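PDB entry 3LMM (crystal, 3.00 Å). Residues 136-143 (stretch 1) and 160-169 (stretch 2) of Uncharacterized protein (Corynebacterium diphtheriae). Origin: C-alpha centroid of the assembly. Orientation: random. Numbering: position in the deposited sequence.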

# COMPACT_ATOMS: atom_id res chain seq x y z
N ALA A 136 5.43 2.02 -17.20
CA ALA A 136 5.65 3.28 -16.50
C ALA A 136 4.59 3.45 -15.42
O ALA A 136 3.40 3.29 -15.67
CB ALA A 136 5.59 4.43 -17.47
N ALA A 137 5.04 3.78 -14.21
CA ALA A 137 4.14 3.96 -13.07
C ALA A 137 3.39 5.27 -13.17
O ALA A 137 3.92 6.25 -13.68
CB ALA A 137 4.93 3.93 -11.78
N ALA A 138 2.16 5.30 -12.69
CA ALA A 138 1.39 6.54 -12.76
C ALA A 138 1.83 7.49 -11.65
O ALA A 138 1.42 8.66 -11.62
CB ALA A 138 -0.10 6.25 -12.68
N GLU A 139 2.67 6.99 -10.75
CA GLU A 139 3.21 7.78 -9.62
C GLU A 139 4.51 7.13 -9.18
O GLU A 139 4.72 5.94 -9.42
CB GLU A 139 2.23 7.79 -8.45
CG GLU A 139 1.85 6.43 -7.95
CD GLU A 139 0.78 6.47 -6.89
OE1 GLU A 139 1.09 6.87 -5.75
OE2 GLU A 139 -0.37 6.09 -7.20
N PRO A 140 5.40 7.90 -8.53
CA PRO A 140 6.67 7.32 -8.09
C PRO A 140 6.54 6.04 -7.28
O PRO A 140 5.68 5.91 -6.41
CB PRO A 140 7.32 8.46 -7.31
CG PRO A 140 6.17 9.33 -6.91
CD PRO A 140 5.28 9.30 -8.13
N ILE A 141 7.41 5.09 -7.59
CA ILE A 141 7.43 3.79 -6.91
C ILE A 141 8.70 3.72 -6.07
O ILE A 141 9.79 3.61 -6.62
CB ILE A 141 7.44 2.62 -7.93
CG1 ILE A 141 6.28 2.77 -8.94
CG2 ILE A 141 7.33 1.31 -7.20
CD1 ILE A 141 4.91 3.04 -8.28
N GLU A 142 8.55 3.80 -4.75
CA GLU A 142 9.71 3.73 -3.86
C GLU A 142 10.16 2.28 -3.71
O GLU A 142 9.32 1.38 -3.66
CB GLU A 142 9.35 4.32 -2.50
CG GLU A 142 9.45 5.84 -2.50
CD GLU A 142 8.48 6.51 -1.53
OE1 GLU A 142 8.61 7.74 -1.33
OE2 GLU A 142 7.59 5.80 -0.99
N ASP A 143 11.47 2.05 -3.64
CA ASP A 143 11.96 0.68 -3.53
C ASP A 143 12.00 0.17 -2.09
O ASP A 143 11.54 0.83 -1.17
CB ASP A 143 13.34 0.55 -4.17
CG ASP A 143 14.39 1.41 -3.49
OD1 ASP A 143 14.19 1.80 -2.32
OD2 ASP A 143 15.42 1.68 -4.12
N ASP A 160 14.47 13.47 -7.35
CA ASP A 160 13.47 14.05 -6.46
C ASP A 160 12.09 14.09 -7.11
O ASP A 160 11.96 14.10 -8.34
CB ASP A 160 13.91 15.45 -5.98
CG ASP A 160 14.20 16.42 -7.12
OD1 ASP A 160 13.25 16.89 -7.77
OD2 ASP A 160 15.39 16.71 -7.37
N ARG A 161 11.06 14.10 -6.28
CA ARG A 161 9.69 14.14 -6.77
C ARG A 161 9.48 15.31 -7.72
O ARG A 161 8.79 15.19 -8.74
CB ARG A 161 8.70 14.24 -5.61
CG ARG A 161 8.41 12.92 -4.93
CD ARG A 161 7.29 13.08 -3.93
NE ARG A 161 6.70 11.80 -3.59
CZ ARG A 161 7.36 10.82 -2.99
NH1 ARG A 161 6.75 9.67 -2.73
NH2 ARG A 161 8.63 10.98 -2.65
N ALA A 162 10.10 16.44 -7.38
CA ALA A 162 10.02 17.67 -8.16
C ALA A 162 10.34 17.44 -9.63
O ALA A 162 9.59 17.88 -10.51
CB ALA A 162 10.97 18.70 -7.59
N GLU A 163 11.46 16.76 -9.89
CA GLU A 163 11.89 16.48 -11.25
C GLU A 163 11.03 15.35 -11.80
O GLU A 163 10.50 15.45 -12.90
CB GLU A 163 13.38 16.07 -11.29
CG GLU A 163 14.09 16.37 -12.64
CD GLU A 163 15.53 15.79 -12.71
OE1 GLU A 163 16.28 15.88 -11.70
OE2 GLU A 163 15.92 15.28 -13.78
N TRP A 164 10.86 14.28 -11.03
CA TRP A 164 10.06 13.17 -11.53
C TRP A 164 8.72 13.56 -12.13
O TRP A 164 8.33 13.05 -13.20
CB TRP A 164 9.78 12.15 -10.44
CG TRP A 164 9.22 10.90 -11.04
CD1 TRP A 164 9.93 9.87 -11.56
CD2 TRP A 164 7.84 10.56 -11.19
NE1 TRP A 164 9.09 8.90 -12.02
CE2 TRP A 164 7.79 9.29 -11.81
CE3 TRP A 164 6.63 11.19 -10.87
CZ2 TRP A 164 6.59 8.64 -12.11
CZ3 TRP A 164 5.44 10.54 -11.17
CH2 TRP A 164 5.43 9.28 -11.78
N TRP A 165 7.99 14.44 -11.46
CA TRP A 165 6.69 14.83 -11.97
C TRP A 165 6.71 15.68 -13.22
O TRP A 165 5.99 15.38 -14.17
CB TRP A 165 5.86 15.49 -10.88
CG TRP A 165 5.32 14.49 -9.92
CD1 TRP A 165 5.78 14.24 -8.66
CD2 TRP A 165 4.24 13.58 -10.14
NE1 TRP A 165 5.06 13.22 -8.08
CE2 TRP A 165 4.11 12.80 -8.97
CE3 TRP A 165 3.38 13.34 -11.21
CZ2 TRP A 165 3.14 11.80 -8.85
CZ3 TRP A 165 2.41 12.35 -11.09
CH2 TRP A 165 2.30 11.58 -9.92
N GLU A 166 7.53 16.73 -13.25
CA GLU A 166 7.54 17.56 -14.45
C GLU A 166 7.78 16.68 -15.66
O GLU A 166 7.28 16.96 -16.75
CB GLU A 166 8.62 18.65 -14.37
CG GLU A 166 10.05 18.16 -14.40
CD GLU A 166 11.04 19.29 -14.62
OE1 GLU A 166 12.08 19.33 -13.92
OE2 GLU A 166 10.76 20.14 -15.49
N TYR A 167 8.52 15.59 -15.46
CA TYR A 167 8.82 14.65 -16.53
C TYR A 167 7.63 13.76 -16.79
O TYR A 167 7.34 13.44 -17.93
CB TYR A 167 10.07 13.83 -16.20
CG TYR A 167 11.32 14.41 -16.85
CD1 TYR A 167 11.58 14.21 -18.20
CD2 TYR A 167 12.18 15.25 -16.13
CE1 TYR A 167 12.64 14.84 -18.84
CE2 TYR A 167 13.26 15.90 -16.76
CZ TYR A 167 13.48 15.68 -18.13
OH TYR A 167 14.51 16.33 -18.77
N GLN A 168 6.93 13.36 -15.73
CA GLN A 168 5.75 12.51 -15.91
C GLN A 168 4.69 13.32 -16.68
O GLN A 168 4.18 12.85 -17.70
CB GLN A 168 5.25 12.03 -14.54
CG GLN A 168 3.82 12.35 -14.17
CD GLN A 168 2.78 11.62 -15.01
OE1 GLN A 168 2.89 10.41 -15.25
NE2 GLN A 168 1.76 12.35 -15.45
N ARG A 169 4.40 14.53 -16.21
CA ARG A 169 3.44 15.40 -16.89
C ARG A 169 3.78 15.52 -18.36
O ARG A 169 2.91 15.43 -19.22
CB ARG A 169 3.50 16.80 -16.28
CG ARG A 169 3.09 16.84 -14.85
CD ARG A 169 3.48 18.13 -14.17
NE ARG A 169 3.05 18.09 -12.78
CZ ARG A 169 3.81 18.46 -11.76
NH1 ARG A 169 5.04 18.90 -11.96
NH2 ARG A 169 3.32 18.38 -10.52

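How do the two backbones lie against each other? Residues 136-143 form an irregular segment without helix or strand, and it runs past one side of the helix that begins at Arg161. The nearest CA pairs trace the path: Ala138 with Gln168 at 8.0 Å between their CA atoms, Glu139 with Trp165 at 8.2 Å, and Pro140 with Arg161 at 7.6 Å. As the first chain advances, its partners move back toward the start of the helix, so the two run in opposite senses. That start is capped by Asp160, whose chi1 of 56° (p) brings OD1 to 2.8 Å from Glu163 N, where it accepts a hydrogen bond, a cap for the first turn.

Why does Pro140 sit at the heart of the contact? Its ring meets two tryptophans at once. Pro140 CD lies 3.3 Å from Trp164 CZ3 and 3.4 Å from Trp165 CZ2. Over the face of Trp164 it makes a CH-pi contact, with CD 3.7 Å from the centroid of the six-membered ring and 27° off the normal. The CD hydrogens of proline are slightly polarized by the adjacent nitrogen, which suits them to an electron-rich aromatic face.

How do two neighbouring tryptophans both reach the same segment? They leave the helix in different directions and use different rotamers. The CA-to-CB bond of Trp164 points toward the first stretch, and chi1 of -168° (t) with chi2 of 85° places the face of its six-membered ring against Pro140 CD, with CH2 3.4 Å from Glu139 CA. Trp165 starts sideways; its m rotamer, chi1 -76°, brings the far end of the indole back to the contact, where CH2 lies 3.5 Å from Ala138 O. Glu139 contributes mainly its backbone here: its CA-to-CB bond points away, although CB still lies 4.1 Å from Trp165 CH2.

What joins the charged residues at the other end? Glu142 and Arg161 both set out sideways, and extended side chains let their ends meet. In Glu142, chi1 of -82° (m) is followed by chi2 of 150° (t) and chi3 of 171°; in Arg161, chi1 of -81° (m) precedes t values at chi2 and chi3. The result is a salt bridge in which Arg161 NH1 donates to Glu142 OE1 at 3.0 Å with a nearly straight angle of 167°. OE1 lies at the guanidinium edge, near its plane, where the N-H bonds point. A weak second bond runs from Arg161 NH2 to the same Glu142 OE1 at 3.5 Å.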